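Local atomic coordinates of uncharacterized protein NMB1681 (Neisseria meningitidis, PDB entry 3MW6), a protein that probably binds RNA, as a member of the FinO family of RNA chaperones. Residues Tyr38-Ile51 with Arg79-Leu93. Residues are numbered along the deposited sequence; the frame is centred on the assembly and turned at random.
Sequences YDVFKRFKPLALGI and RYLKALARGGKRFDL
Pro-46 and Ala-48 grip Phe-91 backbone to backbone: Phe-91 N donates to Pro-46 O at 2.8 Å, and Ala-48 N returns a bond to Phe-91 O at 3.0 Å, coming in well above that carbonyl's plane. The pair forms a single bridge centred on Leu-47 and Phe-91. Leu-47 turns its own polar atoms the other way. Its N runs almost straight (171°) to Tyr-80 OH, and its O, close to the guanidinium plane of Arg-90, accepts from NH1 at 2.7 Å. Beyond the bridge, Lys-45 crosses the Phe-91 ring, with CD over the centre of one face and NZ 4.0 Å from the centroid in an off-centre cation-pi contact; the amine also bonds to Asn-95.

At the start of helix 78-86, Phe-44 meets Arg-79. Arg-79 lays its side chain across the ring, CD over one face and the guanidinium only 24° from parallel to it: chi1 of -178° swings CG away from the backbone N, and the chain stays extended to NE. The ring, which stacks with His-74, is presented by a Schellman motif ending helix 39-42: Phe-44, at positive phi, is its C' residue, with Lys-45 N bonded to Val-40 O. Within this FinO-like domain, the chain leaving that short helix thus bridges helix 78-86 and strand 89-91, the latter paired antiparallel with 97-100.

Farther along, Leu-93 pushes CD2 over the centre of the Tyr-38 ring, 4.1 Å from its centroid, while the same methyl meets the edge of Phe-41 and CD1 of Ile-51. One water accepts from Val-40 N and donates to Leu-93 O. In the outer shell, Glu-105 holds Arg-90 NH2, and Glu-104 of the second subunit engages both Arg-90 NH1 and Tyr-80 OH, tying the groups around Leu-47 to the dimer interface.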
ATOM      1  N   TYR A  38       1.989  -4.721 -19.469  1.00 51.17           N
ATOM      2  CA  TYR A  38       0.873  -4.710 -18.523  1.00 42.67           C
ATOM      3  C   TYR A  38       0.301  -3.328 -18.322  1.00 43.23           C
ATOM      4  O   TYR A  38       0.969  -2.456 -17.782  1.00 43.22           O
ATOM      5  CB  TYR A  38       1.303  -5.284 -17.161  1.00 37.63           C
ATOM      6  CG  TYR A  38       1.694  -6.728 -17.236  1.00 44.28           C
ATOM      7  CD1 TYR A  38       3.009  -7.115 -17.045  1.00 40.75           C
ATOM      8  CD2 TYR A  38       0.754  -7.710 -17.544  1.00 51.39           C
ATOM      9  CE1 TYR A  38       3.380  -8.447 -17.129  1.00 44.82           C
ATOM     10  CE2 TYR A  38       1.118  -9.045 -17.632  1.00 45.90           C
ATOM     11  CZ  TYR A  38       2.434  -9.400 -17.418  1.00 44.57           C
ATOM     12  OH  TYR A  38       2.822 -10.710 -17.500  1.00 52.63           O
ATOM     13  N   ASP A  39      -0.951  -3.140 -18.724  1.00 46.34           N
ATOM     14  CA  ASP A  39      -1.621  -1.863 -18.532  1.00 47.66           C
ATOM     15  C   ASP A  39      -1.757  -1.432 -17.059  1.00 45.89           C
ATOM     16  O   ASP A  39      -1.692  -0.242 -16.765  1.00 49.14           O
ATOM     17  CB  ASP A  39      -2.979  -1.848 -19.239  1.00 59.20           C
ATOM     18  CG  ASP A  39      -2.875  -1.376 -20.681  1.00 78.70           C
ATOM     19  OD1 ASP A  39      -3.312  -0.236 -20.965  1.00 85.62           O
ATOM     20  OD2 ASP A  39      -2.337  -2.132 -21.525  1.00 81.74           O
ATOM     21  N   VAL A  40      -1.950  -2.368 -16.132  1.00 38.87           N
ATOM     22  CA  VAL A  40      -2.056  -1.953 -14.727  1.00 42.51           C
ATOM     23  C   VAL A  40      -0.779  -1.251 -14.270  1.00 44.38           C
ATOM     24  O   VAL A  40      -0.825  -0.340 -13.457  1.00 45.11           O
ATOM     25  CB  VAL A  40      -2.396  -3.106 -13.766  1.00 41.03           C
ATOM     26  CG1 VAL A  40      -3.775  -3.663 -14.082  1.00 47.03           C
ATOM     27  CG2 VAL A  40      -1.323  -4.192 -13.817  1.00 35.07           C
ATOM     28  N   PHE A  41       0.364  -1.658 -14.806  1.00 45.39           N
ATOM     29  CA  PHE A  41       1.606  -0.955 -14.507  1.00 39.46           C
ATOM     30  C   PHE A  41       1.757   0.335 -15.297  1.00 45.91           C
ATOM     31  O   PHE A  41       2.099   1.364 -14.740  1.00 43.22           O
ATOM     32  CB  PHE A  41       2.806  -1.871 -14.705  1.00 36.66           C
ATOM     33  CG  PHE A  41       2.965  -2.868 -13.594  1.00 40.72           C
ATOM     34  CD1 PHE A  41       2.359  -4.114 -13.665  1.00 35.49           C
ATOM     35  CD2 PHE A  41       3.664  -2.532 -12.447  1.00 40.55           C
ATOM     36  CE1 PHE A  41       2.487  -5.028 -12.624  1.00 36.50           C
ATOM     37  CE2 PHE A  41       3.794  -3.446 -11.396  1.00 38.76           C
ATOM     38  CZ  PHE A  41       3.203  -4.692 -11.494  1.00 38.21           C
ATOM     39  N   LYS A  42       1.476   0.291 -16.591  1.00 40.74           N
ATOM     40  CA  LYS A  42       1.669   1.462 -17.437  1.00 42.82           C
ATOM     41  C   LYS A  42       0.787   2.618 -16.970  1.00 38.07           C
ATOM     42  O   LYS A  42       1.171   3.788 -17.051  1.00 36.60           O
ATOM     43  CB  LYS A  42       1.377   1.096 -18.907  1.00 51.12           C
ATOM     44  CG  LYS A  42       1.391   2.264 -19.883  1.00 51.91           C
ATOM     45  CD  LYS A  42       0.834   1.857 -21.274  1.00 74.31           C
ATOM     46  CE  LYS A  42       1.812   1.005 -22.097  1.00 75.51           C
ATOM     47  NZ  LYS A  42       1.533  -0.466 -22.036  1.00 77.90           N
ATOM     48  N   ARG A  43      -0.393   2.285 -16.460  1.00 39.23           N
ATOM     49  CA  ARG A  43      -1.345   3.304 -16.024  0.53 44.51           C
ATOM     50  C   ARG A  43      -1.396   3.509 -14.502  1.00 45.08           C
ATOM     51  O   ARG A  43      -2.240   4.238 -14.002  1.00 46.36           O
ATOM     52  CB  ARG A  43      -2.735   2.991 -16.579  0.53 49.22           C
ATOM     53  CG  ARG A  43      -2.847   3.254 -18.069  0.53 53.92           C
ATOM     54  CD  ARG A  43      -3.389   2.052 -18.814  0.53 63.42           C
ATOM     55  NE  ARG A  43      -4.813   1.838 -18.568  0.53 65.76           N
ATOM     56  CZ  ARG A  43      -5.731   1.744 -19.523  0.53 62.71           C
ATOM     57  NH1 ARG A  43      -5.370   1.843 -20.797  0.53 62.52           N
ATOM     58  NH2 ARG A  43      -7.005   1.546 -19.202  0.53 59.85           N
ATOM     59  N   PHE A  44      -0.480   2.872 -13.772  1.00 40.27           N
ATOM     60  CA  PHE A  44      -0.391   3.051 -12.320  1.00 37.82           C
ATOM     61  C   PHE A  44      -1.736   2.885 -11.638  1.00 35.22           C
ATOM     62  O   PHE A  44      -2.224   3.795 -10.967  1.00 37.82           O
ATOM     63  CB  PHE A  44       0.220   4.425 -11.968  1.00 37.57           C
ATOM     64  CG  PHE A  44       1.699   4.500 -12.204  1.00 40.60           C
ATOM     65  CD1 PHE A  44       2.201   4.741 -13.471  1.00 45.10           C
ATOM     66  CD2 PHE A  44       2.590   4.300 -11.158  1.00 38.32           C
ATOM     67  CE1 PHE A  44       3.571   4.788 -13.699  1.00 43.39           C
ATOM     68  CE2 PHE A  44       3.962   4.354 -11.370  1.00 44.29           C
ATOM     69  CZ  PHE A  44       4.452   4.596 -12.648  1.00 48.12           C
ATOM     70  N   LYS A  45      -2.346   1.723 -11.809  1.00 34.24           N
ATOM     71  CA  LYS A  45      -3.554   1.432 -11.061  1.00 34.47           C
ATOM     72  C   LYS A  45      -3.148   0.749  -9.769  1.00 36.67           C
ATOM     73  O   LYS A  45      -2.126   0.071  -9.719  1.00 32.94           O
ATOM     74  CB  LYS A  45      -4.467   0.515 -11.861  1.00 36.38           C
ATOM     75  CG  LYS A  45      -4.958   1.121 -13.175  1.00 49.67           C
ATOM     76  CD  LYS A  45      -5.798   0.120 -13.930  1.00 54.59           C
ATOM     77  CE  LYS A  45      -6.818   0.788 -14.821  1.00 57.99           C
ATOM     78  NZ  LYS A  45      -7.707  -0.232 -15.463  1.00 50.45           N
ATOM     79  N   PRO A  46      -3.946   0.926  -8.716  1.00 30.49           N
ATOM     80  CA  PRO A  46      -3.677   0.182  -7.487  1.00 29.08           C
ATOM     81  C   PRO A  46      -3.593  -1.323  -7.796  1.00 39.27           C
ATOM     82  O   PRO A  46      -4.493  -1.855  -8.438  1.00 38.30           O
ATOM     83  CB  PRO A  46      -4.899   0.500  -6.626  1.00 23.46           C
ATOM     84  CG  PRO A  46      -5.347   1.846  -7.083  1.00 25.51           C
ATOM     85  CD  PRO A  46      -5.117   1.812  -8.593  1.00 27.37           C
ATOM     86  N   LEU A  47      -2.521  -1.980  -7.356  1.00 31.87           N
ATOM     87  CA  LEU A  47      -2.261  -3.379  -7.665  1.00 33.49           C
ATOM     88  C   LEU A  47      -2.850  -4.344  -6.634  1.00 42.66           C
ATOM     89  O   LEU A  47      -2.802  -4.102  -5.421  1.00 40.41           O
ATOM     90  CB  LEU A  47      -0.750  -3.613  -7.775  1.00 29.37           C
ATOM     91  CG  LEU A  47      -0.084  -2.779  -8.877  1.00 30.58           C
ATOM     92  CD1 LEU A  47       1.445  -2.806  -8.770  1.00 26.12           C
ATOM     93  CD2 LEU A  47      -0.540  -3.270 -10.262  1.00 31.98           C
ATOM     94  N   ALA A  48      -3.403  -5.448  -7.124  1.00 33.69           N
ATOM     95  CA  ALA A  48      -3.982  -6.459  -6.253  1.00 39.31           C
ATOM     96  C   ALA A  48      -2.933  -7.036  -5.313  1.00 35.74           C
ATOM     97  O   ALA A  48      -1.762  -7.119  -5.678  1.00 38.99           O
ATOM     98  CB  ALA A  48      -4.586  -7.581  -7.085  1.00 37.21           C
ATOM     99  N   LEU A  49      -3.369  -7.453  -4.120  1.00 37.17           N
ATOM    100  CA  LEU A  49      -2.578  -8.355  -3.260  1.00 45.45           C
ATOM    101  C   LEU A  49      -1.977  -9.511  -4.057  1.00 47.41           C
ATOM    102  O   LEU A  49      -2.657 -10.133  -4.883  1.00 53.78           O
ATOM    103  CB  LEU A  49      -3.453  -8.953  -2.147  1.00 50.81           C
ATOM    104  CG  LEU A  49      -2.798 -10.019  -1.241  1.00 59.48           C
ATOM    105  CD1 LEU A  49      -1.692  -9.434  -0.356  1.00 56.82           C
ATOM    106  CD2 LEU A  49      -3.819 -10.748  -0.362  1.00 55.41           C
ATOM    107  N   GLY A  50      -0.704  -9.796  -3.816  1.00 46.45           N
ATOM    108  CA  GLY A  50      -0.055 -10.946  -4.420  1.00 40.03           C
ATOM    109  C   GLY A  50       0.412 -10.744  -5.853  1.00 47.23           C
ATOM    110  O   GLY A  50       0.757 -11.704  -6.527  1.00 47.56           O
ATOM    111  N   ILE A  51       0.447  -9.499  -6.317  1.00 43.87           N
ATOM    112  CA  ILE A  51       0.898  -9.227  -7.683  1.00 42.04           C
ATOM    113  C   ILE A  51       2.345  -9.682  -7.862  1.00 41.05           C
ATOM    114  O   ILE A  51       2.732 -10.168  -8.930  1.00 44.92           O
ATOM    115  CB  ILE A  51       0.723  -7.719  -8.076  1.00 42.96           C
ATOM    116  CG1 ILE A  51       0.450  -7.572  -9.571  1.00 47.41           C
ATOM    117  CG2 ILE A  51       1.918  -6.873  -7.649  1.00 47.06           C
ATOM    118  CD1 ILE A  51      -0.969  -7.950  -9.964  1.00 45.52           C
ATOM    119  N   ARG A  79       3.625   8.764  -8.247  1.00 36.30           N
ATOM    120  CA  ARG A  79       2.463   8.473  -9.083  1.00 40.73           C
ATOM    121  C   ARG A  79       1.655   7.264  -8.569  1.00 36.34           C
ATOM    122  O   ARG A  79       0.427   7.255  -8.621  1.00 39.48           O
ATOM    123  CB  ARG A  79       2.887   8.293 -10.540  1.00 35.62           C
ATOM    124  CG  ARG A  79       1.733   8.046 -11.462  1.00 48.80           C
ATOM    125  CD  ARG A  79       2.159   8.134 -12.925  1.00 54.67           C
ATOM    126  NE  ARG A  79       1.044   7.784 -13.795  1.00 61.60           N
ATOM    127  CZ  ARG A  79       1.151   7.525 -15.093  1.00 65.90           C
ATOM    128  NH1 ARG A  79       2.335   7.573 -15.693  1.00 65.93           N
ATOM    129  NH2 ARG A  79       0.066   7.217 -15.787  1.00 64.14           N
ATOM    130  N   TYR A  80       2.342   6.260  -8.038  1.00 34.94           N
ATOM    131  CA  TYR A  80       1.654   5.132  -7.413  1.00 31.57           C
ATOM    132  C   TYR A  80       0.961   5.524  -6.100  1.00 33.66           C
ATOM    133  O   TYR A  80      -0.220   5.217  -5.876  1.00 37.98           O
ATOM    134  CB  TYR A  80       2.613   3.967  -7.179  1.00 30.69           C
ATOM    135  CG  TYR A  80       1.872   2.725  -6.763  1.00 36.79           C
ATOM    136  CD1 TYR A  80       1.058   2.061  -7.664  1.00 32.82           C
ATOM    137  CD2 TYR A  80       1.960   2.230  -5.463  1.00 25.62           C
ATOM    138  CE1 TYR A  80       0.353   0.928  -7.301  1.00 33.90           C
ATOM    139  CE2 TYR A  80       1.248   1.079  -5.090  1.00 34.08           C
ATOM    140  CZ  TYR A  80       0.444   0.440  -6.023  1.00 35.92           C
ATOM    141  OH  TYR A  80      -0.267  -0.698  -5.690  1.00 31.89           O
ATOM    142  N   LEU A  81       1.683   6.214  -5.230  1.00 31.23           N
ATOM    143  CA  LEU A  81       1.075   6.688  -3.990  1.00 36.27           C
ATOM    144  C   LEU A  81      -0.150   7.549  -4.289  1.00 36.65           C
ATOM    145  O   LEU A  81      -1.173   7.485  -3.601  1.00 37.44           O
ATOM    146  CB  LEU A  81       2.092   7.496  -3.177  1.00 38.39           C
ATOM    147  CG  LEU A  81       3.313   6.688  -2.750  1.00 42.53           C
ATOM    148  CD1 LEU A  81       4.331   7.556  -2.015  1.00 44.81           C
ATOM    149  CD2 LEU A  81       2.854   5.548  -1.865  1.00 37.60           C
ATOM    150  N   LYS A  82      -0.032   8.374  -5.316  1.00 33.52           N
ATOM    151  CA  LYS A  82      -1.128   9.250  -5.715  1.00 39.27           C
ATOM    152  C   LYS A  82      -2.332   8.398  -6.165  1.00 31.94           C
ATOM    153  O   LYS A  82      -3.478   8.750  -5.910  1.00 33.76           O
ATOM    154  CB  LYS A  82      -0.646  10.186  -6.825  1.00 41.28           C
ATOM    155  CG  LYS A  82      -1.517  11.362  -7.098  1.00 60.38           C
ATOM    156  CD  LYS A  82      -0.694  12.490  -7.721  1.00 76.42           C
ATOM    157  CE  LYS A  82       0.035  12.048  -8.986  1.00 84.40           C
ATOM    158  NZ  LYS A  82      -0.885  11.848 -10.152  1.00 87.65           N
ATOM    159  N   ALA A  83      -2.053   7.253  -6.774  1.00 29.82           N
ATOM    160  CA  ALA A  83      -3.102   6.325  -7.202  1.00 36.11           C
ATOM    161  C   ALA A  83      -3.751   5.719  -5.971  1.00 35.75           C
ATOM    162  O   ALA A  83      -4.958   5.518  -5.931  1.00 41.94           O
ATOM    163  CB  ALA A  83      -2.521   5.205  -8.099  1.00 27.25           C
ATOM    164  N   LEU A  84      -2.948   5.418  -4.961  1.00 31.03           N
ATOM    165  CA  LEU A  84      -3.505   4.857  -3.739  1.00 28.68           C
ATOM    166  C   LEU A  84      -4.356   5.909  -3.038  1.00 25.95           C
ATOM    167  O   LEU A  84      -5.377   5.592  -2.430  1.00 31.98           O
ATOM    168  CB  LEU A  84      -2.399   4.381  -2.799  1.00 31.42           C
ATOM    169  CG  LEU A  84      -1.558   3.182  -3.196  1.00 31.54           C
ATOM    170  CD1 LEU A  84      -0.661   2.850  -2.014  1.00 30.93           C
ATOM    171  CD2 LEU A  84      -2.429   1.984  -3.547  1.00 29.09           C
ATOM    172  N   ALA A  85      -3.941   7.169  -3.117  1.00 23.96           N
ATOM    173  CA  ALA A  85      -4.736   8.257  -2.534  1.00 24.86           C
ATOM    174  C   ALA A  85      -6.062   8.412  -3.264  1.00 38.22           C
ATOM    175  O   ALA A  85      -7.071   8.854  -2.684  1.00 36.66           O
ATOM    176  CB  ALA A  85      -3.977   9.558  -2.615  1.00 24.96           C
ATOM    177  N   ARG A  86      -6.051   8.102  -4.556  1.00 35.64           N
ATOM    178  CA  ARG A  86      -7.276   8.199  -5.348  1.00 36.35           C
ATOM    179  C   ARG A  86      -8.230   7.119  -4.864  1.00 33.27           C
ATOM    180  O   ARG A  86      -9.419   7.360  -4.747  1.00 34.02           O
ATOM    181  CB  ARG A  86      -6.989   8.071  -6.853  1.00 32.79           C
ATOM    182  CG  ARG A  86      -8.235   8.146  -7.728  1.00 30.79           C
ATOM    183  CD  ARG A  86      -7.873   8.007  -9.223  1.00 30.13           C
ATOM    184  NE  ARG A  86      -9.046   7.657 -10.009  1.00 36.85           N
ATOM    185  CZ  ARG A  86      -9.041   7.477 -11.327  1.00 42.16           C
ATOM    186  NH1 ARG A  86      -7.920   7.621 -12.015  1.00 35.45           N
ATOM    187  NH2 ARG A  86     -10.163   7.149 -11.958  1.00 38.01           N
ATOM    188  N   GLY A  87      -7.692   5.938  -4.547  1.00 32.56           N
ATOM    189  CA  GLY A  87      -8.485   4.880  -3.951  1.00 34.08           C
ATOM    190  C   GLY A  87      -9.260   4.031  -4.949  1.00 36.22           C
ATOM    191  O   GLY A  87      -8.891   3.950  -6.123  1.00 47.22           O
ATOM    192  N   GLY A  88     -10.350   3.419  -4.490  1.00 34.62           N
ATOM    193  CA  GLY A  88     -11.163   2.538  -5.328  1.00 32.09           C
ATOM    194  C   GLY A  88     -10.543   1.158  -5.458  1.00 36.55           C
ATOM    195  O   GLY A  88      -9.773   0.748  -4.591  1.00 32.76           O
ATOM    196  N   LYS A  89     -10.848   0.458  -6.550  1.00 39.86           N
ATOM    197  CA  LYS A  89     -10.496  -0.959  -6.705  1.00 29.37           C
ATOM    198  C   LYS A  89      -9.021  -1.210  -6.985  1.00 26.67           C
ATOM    199  O   LYS A  89      -8.320  -0.361  -7.530  1.00 39.87           O
ATOM    200  CB  LYS A  89     -11.308  -1.577  -7.852  1.00 31.98           C
ATOM    201  CG  LYS A  89     -12.802  -1.662  -7.595  1.00 36.02           C
ATOM    202  CD  LYS A  89     -13.078  -2.857  -6.730  1.00 42.13           C
ATOM    203  CE  LYS A  89     -14.558  -3.054  -6.514  1.00 55.44           C
ATOM    204  NZ  LYS A  89     -14.788  -4.302  -5.739  1.00 58.68           N
ATOM    205  N   ARG A  90      -8.557  -2.394  -6.619  1.00 25.45           N
ATOM    206  CA  ARG A  90      -7.263  -2.864  -7.072  1.00 31.99           C
ATOM    207  C   ARG A  90      -7.419  -3.789  -8.278  1.00 36.04           C
ATOM    208  O   ARG A  90      -8.479  -4.382  -8.487  1.00 40.16           O
ATOM    209  CB  ARG A  90      -6.533  -3.579  -5.942  1.00 32.66           C
ATOM    210  CG  ARG A  90      -6.194  -2.685  -4.775  1.00 35.99           C
ATOM    211  CD  ARG A  90      -5.467  -3.461  -3.652  1.00 37.02           C
ATOM    212  NE  ARG A  90      -5.078  -2.526  -2.610  1.00 40.27           N
ATOM    213  CZ  ARG A  90      -3.895  -1.930  -2.563  1.00 34.96           C
ATOM    214  NH1 ARG A  90      -2.981  -2.187  -3.487  1.00 31.79           N
ATOM    215  NH2 ARG A  90      -3.628  -1.073  -1.601  1.00 29.79           N
ATOM    216  N   PHE A  91      -6.354  -3.913  -9.064  1.00 38.84           N
ATOM    217  CA  PHE A  91      -6.412  -4.608 -10.344  1.00 37.59           C
ATOM    218  C   PHE A  91      -5.348  -5.701 -10.433  1.00 46.43           C
ATOM    219  O   PHE A  91      -4.221  -5.499  -9.980  1.00 50.84           O
ATOM    220  CB  PHE A  91      -6.206  -3.602 -11.482  1.00 33.85           C
ATOM    221  CG  PHE A  91      -7.328  -2.620 -11.634  1.00 33.59           C
ATOM    222  CD1 PHE A  91      -8.221  -2.725 -12.689  1.00 32.29           C
ATOM    223  CD2 PHE A  91      -7.498  -1.592 -10.712  1.00 30.44           C
ATOM    224  CE1 PHE A  91      -9.271  -1.828 -12.832  1.00 33.74           C
ATOM    225  CE2 PHE A  91      -8.539  -0.694 -10.839  1.00 33.06           C
ATOM    226  CZ  PHE A  91      -9.431  -0.804 -11.914  1.00 40.65           C
ATOM    227  N   ASP A  92      -5.693  -6.853 -11.017  1.00 42.84           N
ATOM    228  CA  ASP A  92      -4.713  -7.936 -11.198  1.00 39.15           C
ATOM    229  C   ASP A  92      -3.975  -7.772 -12.524  1.00 35.98           C
ATOM    230  O   ASP A  92      -4.191  -6.775 -13.224  1.00 41.79           O
ATOM    231  CB  ASP A  92      -5.349  -9.327 -11.059  1.00 42.01           C
ATOM    232  CG  ASP A  92      -6.391  -9.618 -12.129  1.00 49.87           C
ATOM    233  OD1 ASP A  92      -7.241 -10.507 -11.887  1.00 55.22           O
ATOM    234  OD2 ASP A  92      -6.381  -8.958 -13.197  1.00 46.85           O
ATOM    235  N   LEU A  93      -3.088  -8.710 -12.854  1.00 39.11           N
ATOM    236  CA  LEU A  93      -2.307  -8.618 -14.097  1.00 45.09           C
ATOM    237  C   LEU A  93      -3.166  -8.521 -15.344  1.00 45.53           C
ATOM    238  O   LEU A  93      -2.707  -8.031 -16.374  1.00 48.03           O
ATOM    239  CB  LEU A  93      -1.348  -9.804 -14.253  1.00 44.40           C
ATOM    240  CG  LEU A  93      -0.104  -9.715 -13.384  1.00 42.27           C
ATOM    241  CD1 LEU A  93       0.911 -10.813 -13.744  1.00 39.59           C
ATOM    242  CD2 LEU A  93       0.518  -8.330 -13.525  1.00 37.17           C
TER
HETATM  243  O   HOH W   1      -2.349  -5.353 -17.035  1.00 50.80           O